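Local coordinates for protein SusD homolog (PDB 3IHV) that probably binds glycans at the outer membrane of Bacteroides thetaiotaomicron as a SusD-like sugar-binding protein, at residues Phe62-Ile65 with Phe70-Thr73; Gly48-Gln53 with Gln471-Trp476; Asn137-Thr142 with Ile527-Asn532; Gln79-Leu84 with Phe516-Arg521. One frame throughout, in Å; residues are numbered along the deposited sequence.

Overall arrangement
Interactions 1, 3 and 4 cluster on one flank. The centres of 3 and 4 lie about 11 Å apart; Asn532 and Gln531 of interaction 3 hold the backbone of Phe516 and Ile518 in interaction 4. A 1,2-ethanediol, probably from the crystallisation liquor, lies between them, weakly bonded to Trp81 and about 4 Å from the Phe529 side chain (nearest atoms). Interaction 1, about 12 Å from interaction 4 between centres, meets it through Phe70 on Phe516 and Pro517; its Thr72 pairs with Gln520 and packs on Gln531 of interaction 3. Interaction 2 stands apart, about 18 Å from interaction 1 between centres. Interactions 2, 3 and 4 join residues over 380 apart; interaction 1 closes a short loop.

Interaction 1: Phe62-Ile65 with Phe70-Thr73; sequences FRII and FPTT
Ile64, Ile65, Phe70 and Pro71 meet in a contact made almost wholly of hydrocarbon, with no hydrogen bond between 62-65 and 70-73. Among the aliphatic pairs, Ile64 lays its longer branch along the start of the second segment. With CG1 anti to the backbone N (chi1 -164°), that branch puts Ile64 CG1 3.9 Å from Phe70 CB. Its tip then reaches the proline ring, Ile64 CD1 lying 4.1 Å from Pro71 CD, and the two side chains cross nearly at a right angle. The aromatic packing belongs to Ile65. Its CG1 sits over one face of the Phe70 ring, displaced toward the rim and 4.1 Å from Phe70 CD1, while the main chain comes closer still, Ile65 CA standing 3.6 Å from the same CD1. Two backbone carbonyls border the ring: Ile64 O at its edge, near the plane, and Ile65 O, 3.7 Å from Phe70 CE1. Phe516 and Trp535 also meet the ring. The contact thus combines apolar packing around a buried phenylalanine with hydrogen bonds from the Thr67 and Ser69 hydroxyls to the Ile64 carbonyl inside the same loop.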
# COMPACT_ATOMS: atom_id res chain seq x y z
N PHE A 62 -14.48 10.87 -10.66
CA PHE A 62 -13.50 10.04 -10.00
C PHE A 62 -13.98 9.42 -8.68
O PHE A 62 -13.28 8.59 -8.12
CB PHE A 62 -12.19 10.85 -9.76
CG PHE A 62 -12.40 12.11 -8.95
CD1 PHE A 62 -12.47 12.06 -7.56
CD2 PHE A 62 -12.50 13.35 -9.57
CE1 PHE A 62 -12.63 13.19 -6.81
CE2 PHE A 62 -12.68 14.51 -8.81
CZ PHE A 62 -12.73 14.42 -7.42
N ARG A 63 -15.16 9.80 -8.21
CA ARG A 63 -15.66 9.28 -6.96
C ARG A 63 -16.30 7.91 -7.10
O ARG A 63 -16.60 7.26 -6.09
CB ARG A 63 -16.64 10.26 -6.35
CG ARG A 63 -16.01 11.61 -6.03
CD ARG A 63 -17.05 12.64 -5.66
NE ARG A 63 -16.48 14.00 -5.74
CZ ARG A 63 -16.39 14.74 -6.84
NH1 ARG A 63 -16.84 14.29 -8.03
NH2 ARG A 63 -15.88 15.98 -6.76
N ILE A 64 -16.44 7.43 -8.33
CA ILE A 64 -17.22 6.20 -8.52
C ILE A 64 -16.61 4.94 -7.90
O ILE A 64 -17.33 4.14 -7.28
CB ILE A 64 -17.60 5.97 -10.02
CG1 ILE A 64 -18.72 4.92 -10.13
CG2 ILE A 64 -16.36 5.67 -10.86
CD1 ILE A 64 -19.19 4.69 -11.55
N ILE A 65 -15.29 4.78 -7.99
CA ILE A 65 -14.63 3.62 -7.39
C ILE A 65 -14.57 3.72 -5.87
O ILE A 65 -14.99 2.78 -5.19
CB ILE A 65 -13.26 3.31 -8.04
CG1 ILE A 65 -13.48 2.80 -9.49
CG2 ILE A 65 -12.51 2.25 -7.25
CD1 ILE A 65 -12.22 2.80 -10.37
N PHE A 70 -19.45 1.43 -8.76
CA PHE A 70 -18.95 1.15 -10.11
C PHE A 70 -19.40 -0.21 -10.68
O PHE A 70 -19.71 -1.14 -9.91
CB PHE A 70 -17.42 1.25 -10.17
CG PHE A 70 -16.68 0.27 -9.28
CD1 PHE A 70 -16.48 0.54 -7.93
CD2 PHE A 70 -16.12 -0.90 -9.83
CE1 PHE A 70 -15.79 -0.33 -7.12
CE2 PHE A 70 -15.39 -1.77 -9.03
CZ PHE A 70 -15.24 -1.50 -7.66
N PRO A 71 -19.48 -0.30 -12.01
CA PRO A 71 -19.90 -1.52 -12.71
C PRO A 71 -18.72 -2.42 -13.07
O PRO A 71 -17.57 -2.03 -12.93
CB PRO A 71 -20.55 -0.96 -13.97
CG PRO A 71 -19.71 0.20 -14.29
CD PRO A 71 -19.40 0.84 -12.95
N THR A 72 -19.02 -3.63 -13.54
CA THR A 72 -18.00 -4.60 -13.93
C THR A 72 -17.12 -4.12 -15.10
O THR A 72 -16.06 -4.66 -15.31
CB THR A 72 -18.61 -5.90 -14.36
OG1 THR A 72 -19.47 -5.65 -15.50
CG2 THR A 72 -19.39 -6.60 -13.20
N THR A 73 -17.60 -3.13 -15.84
CA THR A 73 -16.94 -2.54 -16.98
C THR A 73 -16.01 -1.37 -16.64
O THR A 73 -15.44 -0.77 -17.54
CB THR A 73 -18.03 -2.01 -17.93
OG1 THR A 73 -18.91 -1.15 -17.19
CG2 THR A 73 -18.84 -3.20 -18.54

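Interaction 2: Gly48-Gln53 with Gln471-Trp476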
# COMPACT_ATOMS: atom_id res chain seq x y z
N GLY A 48 -12.52 4.59 1.19
CA GLY A 48 -13.85 4.19 1.64
C GLY A 48 -13.84 3.27 2.82
O GLY A 48 -14.36 2.14 2.78
N THR A 49 -13.24 3.76 3.90
CA THR A 49 -13.10 2.99 5.13
C THR A 49 -13.48 3.85 6.35
O THR A 49 -14.18 4.87 6.21
CB THR A 49 -11.62 2.53 5.30
OG1 THR A 49 -10.78 3.66 5.50
CG2 THR A 49 -11.14 1.77 4.04
N ASP A 50 -13.05 3.42 7.54
CA ASP A 50 -13.22 4.21 8.74
C ASP A 50 -12.25 5.37 8.86
O ASP A 50 -12.45 6.23 9.72
CB ASP A 50 -13.19 3.36 10.00
CG ASP A 50 -11.96 2.45 10.11
OD1 ASP A 50 -11.29 2.13 9.08
OD2 ASP A 50 -11.70 1.99 11.26
N ILE A 51 -11.21 5.40 8.03
CA ILE A 51 -10.21 6.46 8.12
C ILE A 51 -10.17 7.41 6.95
O ILE A 51 -9.78 8.55 7.15
CB ILE A 51 -8.78 5.87 8.42
CG1 ILE A 51 -8.12 5.23 7.22
CG2 ILE A 51 -8.86 4.91 9.63
CD1 ILE A 51 -6.64 4.79 7.43
N SER A 52 -10.57 6.98 5.74
CA SER A 52 -10.51 7.85 4.61
C SER A 52 -11.59 7.58 3.58
O SER A 52 -12.17 6.47 3.52
CB SER A 52 -9.11 7.83 3.96
OG SER A 52 -8.92 6.65 3.25
N GLN A 53 -11.81 8.60 2.77
CA GLN A 53 -12.79 8.53 1.70
C GLN A 53 -12.43 9.54 0.64
O GLN A 53 -11.64 10.49 0.87
CB GLN A 53 -14.21 8.83 2.24
CG GLN A 53 -14.40 10.24 2.85
CD GLN A 53 -15.83 10.55 3.23
OE1 GLN A 53 -16.76 10.01 2.64
NE2 GLN A 53 -16.02 11.48 4.18
N GLN A 471 -7.97 -3.34 2.72
CA GLN A 471 -7.67 -4.79 2.65
C GLN A 471 -7.59 -5.45 4.02
O GLN A 471 -7.90 -6.64 4.13
CB GLN A 471 -6.42 -5.05 1.82
CG GLN A 471 -6.53 -4.65 0.39
CD GLN A 471 -7.59 -5.42 -0.35
OE1 GLN A 471 -8.42 -4.82 -1.06
NE2 GLN A 471 -7.64 -6.73 -0.13
N ASP A 472 -7.19 -4.69 5.04
CA ASP A 472 -7.17 -5.19 6.42
C ASP A 472 -8.61 -5.46 6.85
O ASP A 472 -8.90 -6.55 7.31
CB ASP A 472 -6.51 -4.19 7.37
CG ASP A 472 -4.95 -4.24 7.34
OD1 ASP A 472 -4.39 -5.26 6.90
OD2 ASP A 472 -4.31 -3.25 7.75
N LEU A 473 -9.51 -4.47 6.68
CA LEU A 473 -10.92 -4.67 7.05
C LEU A 473 -11.51 -5.90 6.35
O LEU A 473 -12.22 -6.72 6.96
CB LEU A 473 -11.74 -3.40 6.73
CG LEU A 473 -11.43 -2.14 7.55
CD1 LEU A 473 -12.24 -0.92 7.02
CD2 LEU A 473 -11.68 -2.34 9.05
N ILE A 474 -11.14 -6.07 5.09
CA ILE A 474 -11.58 -7.21 4.30
C ILE A 474 -11.03 -8.52 4.87
O ILE A 474 -11.80 -9.44 5.12
CB ILE A 474 -11.24 -7.03 2.78
CG1 ILE A 474 -12.12 -5.93 2.20
CG2 ILE A 474 -11.49 -8.35 2.03
CD1 ILE A 474 -11.78 -5.46 0.82
N ARG A 475 -9.73 -8.63 5.12
CA ARG A 475 -9.20 -9.89 5.63
C ARG A 475 -9.72 -10.19 7.05
O ARG A 475 -9.82 -11.36 7.46
CB ARG A 475 -7.68 -9.92 5.54
CG ARG A 475 -6.97 -8.98 6.52
CD ARG A 475 -5.46 -9.00 6.30
NE ARG A 475 -4.78 -8.06 7.19
CZ ARG A 475 -4.39 -8.33 8.42
NH1 ARG A 475 -4.54 -9.53 8.91
NH2 ARG A 475 -3.79 -7.41 9.14
N TRP A 476 -10.10 -9.14 7.78
CA TRP A 476 -10.72 -9.31 9.08
C TRP A 476 -12.19 -9.67 9.01
O TRP A 476 -12.76 -10.01 10.02
CB TRP A 476 -10.56 -8.05 9.96
CG TRP A 476 -9.11 -7.70 10.30
CD1 TRP A 476 -8.09 -8.58 10.45
CD2 TRP A 476 -8.55 -6.40 10.49
NE1 TRP A 476 -6.94 -7.92 10.74
CE2 TRP A 476 -7.20 -6.57 10.80
CE3 TRP A 476 -9.09 -5.11 10.50
CZ2 TRP A 476 -6.35 -5.51 11.03
CZ3 TRP A 476 -8.23 -4.03 10.75
CH2 TRP A 476 -6.88 -4.24 11.01
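Leu473 turns CG beside its backbone N (chi1 -67°) and extends the outer bond (chi2 175°), carrying CD1 to Thr49 and Asp50, whose own side chains both start toward the helix. A chi1 of 52° brings Asp50 OD1 against the same methyl. This one methyl makes the whole contact: Leu473 CD1 lies 3.9 Å from Thr49 CB and 3.8 Å from Asp50 OD1. Toward Leu473, OD1 offers van der Waals contact alone; both carboxylate oxygens have hydrogen-bond partners just outside the segments, and OD2 forms a salt bridge with Arg469 NH2. On the loop, Thr49 OG1 accepts from Ile51 N at 3.1 Å, an ST turn. On the helix, Arg475 grips Asp472 side-on, NE and NH2 both turned to OD1 from the same face of the carboxylate; Arg475 NE is 2.8 Å from Asp472 OD1. Charges alternate from Arg459 through Asp472 and Arg475 to Glu406, in a buried network. The contact itself is a leucine methyl from helix 469-475 packed on an ST turn that leads into strand 52-54, joining N- and C-terminal parts of the SusD-family fold.

Interaction 3: Asn137-Thr142 with Ile527-Asn532; sequences NVVLMT and IQFNQN
Asn137 and Asn532 join their side-chain amides by the one hydrogen bond across this contact, and Asn137 can be followed outward atom by atom. Its CB points at the other segment and lies 3.8 Å from Asn532 OD1. With CG set beside the backbone N (chi1 -62°), that carbon is likewise 3.8 Å from the same oxygen. At the tip, Asn137 ND2 donates to Asn532 OD1 over 2.8 Å, with an N-H...O angle of 160°. The acceptor is close to the plane of the Asn137 amide, whereas the donor is tilted out of the carbonyl plane of Asn532; the amide planes are 51° apart. The receiving amide is fixed at its other end too, since Asn532 ND2 donates to Phe516 O and Phe135 O. Both segments are irregular loops. The C-terminal tail of the SusD-family fold, residues 527-532, runs roughly antiparallel to 137-142 and so joins the loop after helix 107-135, some 385 residues earlier. Further along, the pairing is apolar. Val139 CG2 approaches the far end of the Phe529 ring obliquely, 3.4 Å from Phe529 CZ, and the side chains cross at about a right angle. Beside Asn532, the preceding side chain curls back on the main chain, Gln531 OE1 accepting from Asn532 N at 2.7 Å; the same oxygen accepts from Ile518 N.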
# COMPACT_ATOMS: atom_id res chain seq x y z
N ASN A 137 -10.50 -14.70 -7.45
CA ASN A 137 -10.55 -15.86 -8.32
C ASN A 137 -9.84 -15.52 -9.63
O ASN A 137 -10.45 -14.98 -10.55
CB ASN A 137 -12.02 -16.15 -8.54
CG ASN A 137 -12.70 -16.49 -7.24
OD1 ASN A 137 -12.44 -17.56 -6.71
ND2 ASN A 137 -13.48 -15.55 -6.67
N VAL A 138 -8.56 -15.89 -9.68
CA VAL A 138 -7.71 -15.41 -10.74
C VAL A 138 -7.02 -16.59 -11.44
O VAL A 138 -7.05 -17.75 -10.97
CB VAL A 138 -6.70 -14.38 -10.19
CG1 VAL A 138 -7.47 -13.13 -9.48
CG2 VAL A 138 -5.62 -15.04 -9.31
N VAL A 139 -6.45 -16.28 -12.59
CA VAL A 139 -5.73 -17.26 -13.39
C VAL A 139 -4.26 -17.30 -12.99
O VAL A 139 -3.58 -16.25 -12.88
CB VAL A 139 -5.78 -16.92 -14.91
CG1 VAL A 139 -5.04 -17.98 -15.73
CG2 VAL A 139 -7.20 -16.80 -15.41
N LEU A 140 -3.76 -18.53 -12.80
CA LEU A 140 -2.32 -18.75 -12.65
C LEU A 140 -1.75 -18.82 -14.07
O LEU A 140 -1.86 -19.86 -14.73
CB LEU A 140 -2.01 -20.04 -11.90
CG LEU A 140 -2.19 -19.99 -10.39
CD1 LEU A 140 -2.09 -21.36 -9.71
CD2 LEU A 140 -1.17 -19.02 -9.81
N MSE A 141 -1.16 -17.71 -14.52
CA MSE A 141 -0.56 -17.57 -15.84
C MSE A 141 0.91 -17.88 -15.67
O MSE A 141 1.75 -16.97 -15.48
CB MSE A 141 -0.79 -16.14 -16.36
CG MSE A 141 -0.61 -15.98 -17.81
SE MSE A 141 -2.03 -16.83 -18.86
CE MSE A 141 -3.49 -15.70 -18.45
N THR A 142 1.23 -19.16 -15.76
CA THR A 142 2.55 -19.62 -15.34
C THR A 142 3.69 -19.56 -16.30
O THR A 142 4.84 -19.88 -15.93
CB THR A 142 2.45 -21.02 -14.77
OG1 THR A 142 1.82 -21.86 -15.73
CG2 THR A 142 1.63 -20.98 -13.48
N ILE A 527 -14.60 -17.79 -21.71
CA ILE A 527 -15.87 -18.47 -21.54
C ILE A 527 -15.96 -19.35 -20.28
O ILE A 527 -17.07 -19.62 -19.84
CB ILE A 527 -16.21 -19.28 -22.81
CG1 ILE A 527 -17.71 -19.60 -22.90
CG2 ILE A 527 -15.32 -20.55 -22.88
CD1 ILE A 527 -18.14 -20.12 -24.31
N GLN A 528 -14.84 -19.77 -19.70
CA GLN A 528 -14.90 -20.60 -18.48
C GLN A 528 -14.93 -19.77 -17.19
O GLN A 528 -15.07 -20.33 -16.11
CB GLN A 528 -13.72 -21.57 -18.40
CG GLN A 528 -13.65 -22.52 -19.60
CD GLN A 528 -12.70 -23.67 -19.33
OE1 GLN A 528 -12.97 -24.50 -18.47
NE2 GLN A 528 -11.60 -23.73 -20.08
N PHE A 529 -14.76 -18.45 -17.28
CA PHE A 529 -14.73 -17.63 -16.06
C PHE A 529 -16.09 -17.49 -15.43
O PHE A 529 -17.10 -17.49 -16.14
CB PHE A 529 -14.28 -16.20 -16.39
CG PHE A 529 -12.80 -16.00 -16.51
CD1 PHE A 529 -11.91 -17.07 -16.59
CD2 PHE A 529 -12.30 -14.69 -16.60
CE1 PHE A 529 -10.58 -16.85 -16.73
CE2 PHE A 529 -10.93 -14.47 -16.73
CZ PHE A 529 -10.08 -15.57 -16.81
N ASN A 530 -16.07 -17.36 -14.10
CA ASN A 530 -17.22 -17.02 -13.29
C ASN A 530 -16.92 -15.66 -12.67
O ASN A 530 -15.80 -15.39 -12.21
CB ASN A 530 -17.43 -18.04 -12.17
CG ASN A 530 -18.02 -19.35 -12.66
OD1 ASN A 530 -18.85 -19.38 -13.59
ND2 ASN A 530 -17.66 -20.44 -11.99
N GLN A 531 -17.92 -14.78 -12.70
CA GLN A 531 -17.84 -13.49 -12.08
C GLN A 531 -17.92 -13.66 -10.54
O GLN A 531 -18.49 -14.63 -10.06
CB GLN A 531 -18.97 -12.58 -12.60
CG GLN A 531 -18.96 -11.16 -12.02
CD GLN A 531 -17.64 -10.45 -12.20
OE1 GLN A 531 -16.77 -10.51 -11.32
NE2 GLN A 531 -17.45 -9.85 -13.36
N ASN A 532 -17.33 -12.73 -9.82
CA ASN A 532 -17.32 -12.76 -8.36
C ASN A 532 -18.71 -12.58 -7.75
O ASN A 532 -19.59 -12.03 -8.38
CB ASN A 532 -16.33 -11.71 -7.84
CG ASN A 532 -14.90 -12.13 -8.05
OD1 ASN A 532 -14.59 -13.33 -8.04
ND2 ASN A 532 -14.01 -11.16 -8.25

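Interaction 4: Gln79-Leu84 with Phe516-Arg521. With EDO (1,2-ethanediol), chain I.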
# COMPACT_ATOMS: atom_id res chain seq x y z
N GLN A 79 -7.73 -2.03 -16.22
CA GLN A 79 -6.35 -1.61 -16.41
C GLN A 79 -5.38 -2.20 -15.37
O GLN A 79 -4.25 -2.58 -15.70
CB GLN A 79 -6.26 -0.08 -16.39
CG GLN A 79 -6.90 0.56 -17.63
CD GLN A 79 -7.02 2.07 -17.53
OE1 GLN A 79 -7.01 2.65 -16.45
NE2 GLN A 79 -7.15 2.72 -18.69
N THR A 80 -5.83 -2.29 -14.12
CA THR A 80 -5.00 -2.88 -13.07
C THR A 80 -4.86 -4.39 -13.28
O THR A 80 -3.76 -4.93 -13.16
CB THR A 80 -5.51 -2.53 -11.69
OG1 THR A 80 -5.36 -1.13 -11.47
CG2 THR A 80 -4.73 -3.28 -10.63
N TRP A 81 -5.97 -5.05 -13.64
CA TRP A 81 -5.92 -6.48 -13.93
C TRP A 81 -4.87 -6.71 -15.02
O TRP A 81 -3.99 -7.57 -14.87
CB TRP A 81 -7.31 -6.97 -14.35
CG TRP A 81 -7.44 -8.35 -14.87
CD1 TRP A 81 -7.30 -8.76 -16.17
CD2 TRP A 81 -7.88 -9.49 -14.13
NE1 TRP A 81 -7.60 -10.11 -16.27
CE2 TRP A 81 -7.97 -10.57 -15.03
CE3 TRP A 81 -8.22 -9.69 -12.80
CZ2 TRP A 81 -8.36 -11.83 -14.63
CZ3 TRP A 81 -8.61 -10.96 -12.39
CH2 TRP A 81 -8.69 -12.00 -13.31
N ALA A 82 -4.95 -5.94 -16.11
CA ALA A 82 -4.00 -6.05 -17.22
C ALA A 82 -2.57 -5.73 -16.79
O ALA A 82 -1.65 -6.41 -17.20
CB ALA A 82 -4.44 -5.15 -18.40
N ALA A 83 -2.38 -4.71 -15.98
CA ALA A 83 -1.03 -4.33 -15.56
C ALA A 83 -0.39 -5.41 -14.69
O ALA A 83 0.81 -5.73 -14.83
CB ALA A 83 -1.04 -2.96 -14.82
N LEU A 84 -1.16 -6.01 -13.78
CA LEU A 84 -0.62 -7.09 -12.94
C LEU A 84 -0.19 -8.23 -13.81
O LEU A 84 0.91 -8.80 -13.63
CB LEU A 84 -1.68 -7.53 -11.89
CG LEU A 84 -1.86 -6.50 -10.76
CD1 LEU A 84 -3.22 -6.66 -9.94
CD2 LEU A 84 -0.62 -6.55 -9.78
N PHE A 516 -13.13 -6.87 -5.94
CA PHE A 516 -13.40 -6.17 -7.19
C PHE A 516 -13.96 -7.21 -8.17
O PHE A 516 -13.73 -8.43 -7.99
CB PHE A 516 -12.15 -5.50 -7.75
CG PHE A 516 -11.95 -4.05 -7.24
CD1 PHE A 516 -12.39 -3.67 -5.98
CD2 PHE A 516 -11.27 -3.12 -8.00
CE1 PHE A 516 -12.18 -2.35 -5.50
CE2 PHE A 516 -11.03 -1.83 -7.53
CZ PHE A 516 -11.52 -1.44 -6.29
N PRO A 517 -14.72 -6.77 -9.16
CA PRO A 517 -15.21 -7.71 -10.13
C PRO A 517 -14.08 -8.17 -11.05
O PRO A 517 -13.10 -7.45 -11.24
CB PRO A 517 -16.19 -6.88 -10.97
CG PRO A 517 -15.59 -5.45 -10.91
CD PRO A 517 -15.03 -5.37 -9.51
N ILE A 518 -14.26 -9.33 -11.66
CA ILE A 518 -13.37 -9.76 -12.72
C ILE A 518 -13.76 -8.79 -13.85
O ILE A 518 -14.94 -8.58 -14.07
CB ILE A 518 -13.68 -11.19 -13.16
CG1 ILE A 518 -13.58 -12.16 -11.97
CG2 ILE A 518 -12.76 -11.58 -14.32
CD1 ILE A 518 -12.27 -12.15 -11.19
N PRO A 519 -12.79 -8.14 -14.50
CA PRO A 519 -13.19 -7.15 -15.52
C PRO A 519 -14.12 -7.73 -16.59
O PRO A 519 -13.93 -8.86 -17.07
CB PRO A 519 -11.87 -6.68 -16.12
CG PRO A 519 -10.84 -6.97 -15.08
CD PRO A 519 -11.32 -8.21 -14.35
N GLN A 520 -15.12 -6.96 -16.96
CA GLN A 520 -16.08 -7.45 -17.93
C GLN A 520 -15.43 -7.85 -19.24
O GLN A 520 -15.82 -8.83 -19.85
CB GLN A 520 -17.15 -6.39 -18.21
CG GLN A 520 -18.32 -6.94 -19.01
CD GLN A 520 -19.06 -8.03 -18.25
OE1 GLN A 520 -19.37 -7.88 -17.07
NE2 GLN A 520 -19.34 -9.16 -18.94
N ARG A 521 -14.43 -7.08 -19.69
CA ARG A 521 -13.73 -7.40 -20.93
C ARG A 521 -13.18 -8.81 -20.88
O ARG A 521 -13.27 -9.54 -21.85
CB ARG A 521 -12.57 -6.44 -21.17
CG ARG A 521 -11.77 -6.78 -22.46
CD ARG A 521 -10.39 -6.07 -22.52
NE ARG A 521 -9.47 -6.70 -23.49
CZ ARG A 521 -8.53 -7.62 -23.23
NH1 ARG A 521 -8.31 -8.10 -22.00
NH2 ARG A 521 -7.78 -8.08 -24.23
C1 EDO I . -5.66 -13.23 -18.59
O1 EDO I . -5.08 -11.96 -18.79
C2 EDO I . -6.61 -13.17 -17.43
O2 EDO I . -7.92 -12.78 -17.88
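Trp81 lays one face of its indole against Pro519, the first shell of the contact. The tryptophan swings its CG anti to the backbone N (chi1 172°), which directs the indole out from the helix toward the second segment. The proline ring crosses the indole at about a right angle and meets it with two methylenes. Pro519 CD stands over the five-membered ring in a CH-pi contact, 4.0 Å from its centroid and 25° off the normal. Pro519 CG presses nearer the root of the side chain, 3.6 Å from Trp81 CB. Farther out on the benzene ring, Ile518 CD1 touches the rim, 4.0 Å from Trp81 CZ3, and Ile518 CG2 lies over the face. The pyrrole N-H points away from this packing: Trp81 NE1 makes a weak bond to O2 of a 1,2-ethanediol molecule, 3.1 Å away with an N-H...O angle of 141°, and the diol oxygen lies in the ring plane at the indole edge. The diol is probably from the crystallisation liquor.

In the next shell, Phe135 meets the indole edge-to-face, and Tyr85 and Leu131 also pack on it. On the 516-521 segment, Phe516 bonds through its backbone to Arg134, and Gln520 to Thr72, on either flank of Ile518-Pro519 in sequence. Pro519 is the N-cap residue of helix 520-525, so the contact places the start of that short helix beside helix 75-101, with helix 107-135 adjoining Trp81 and Phe516 alike.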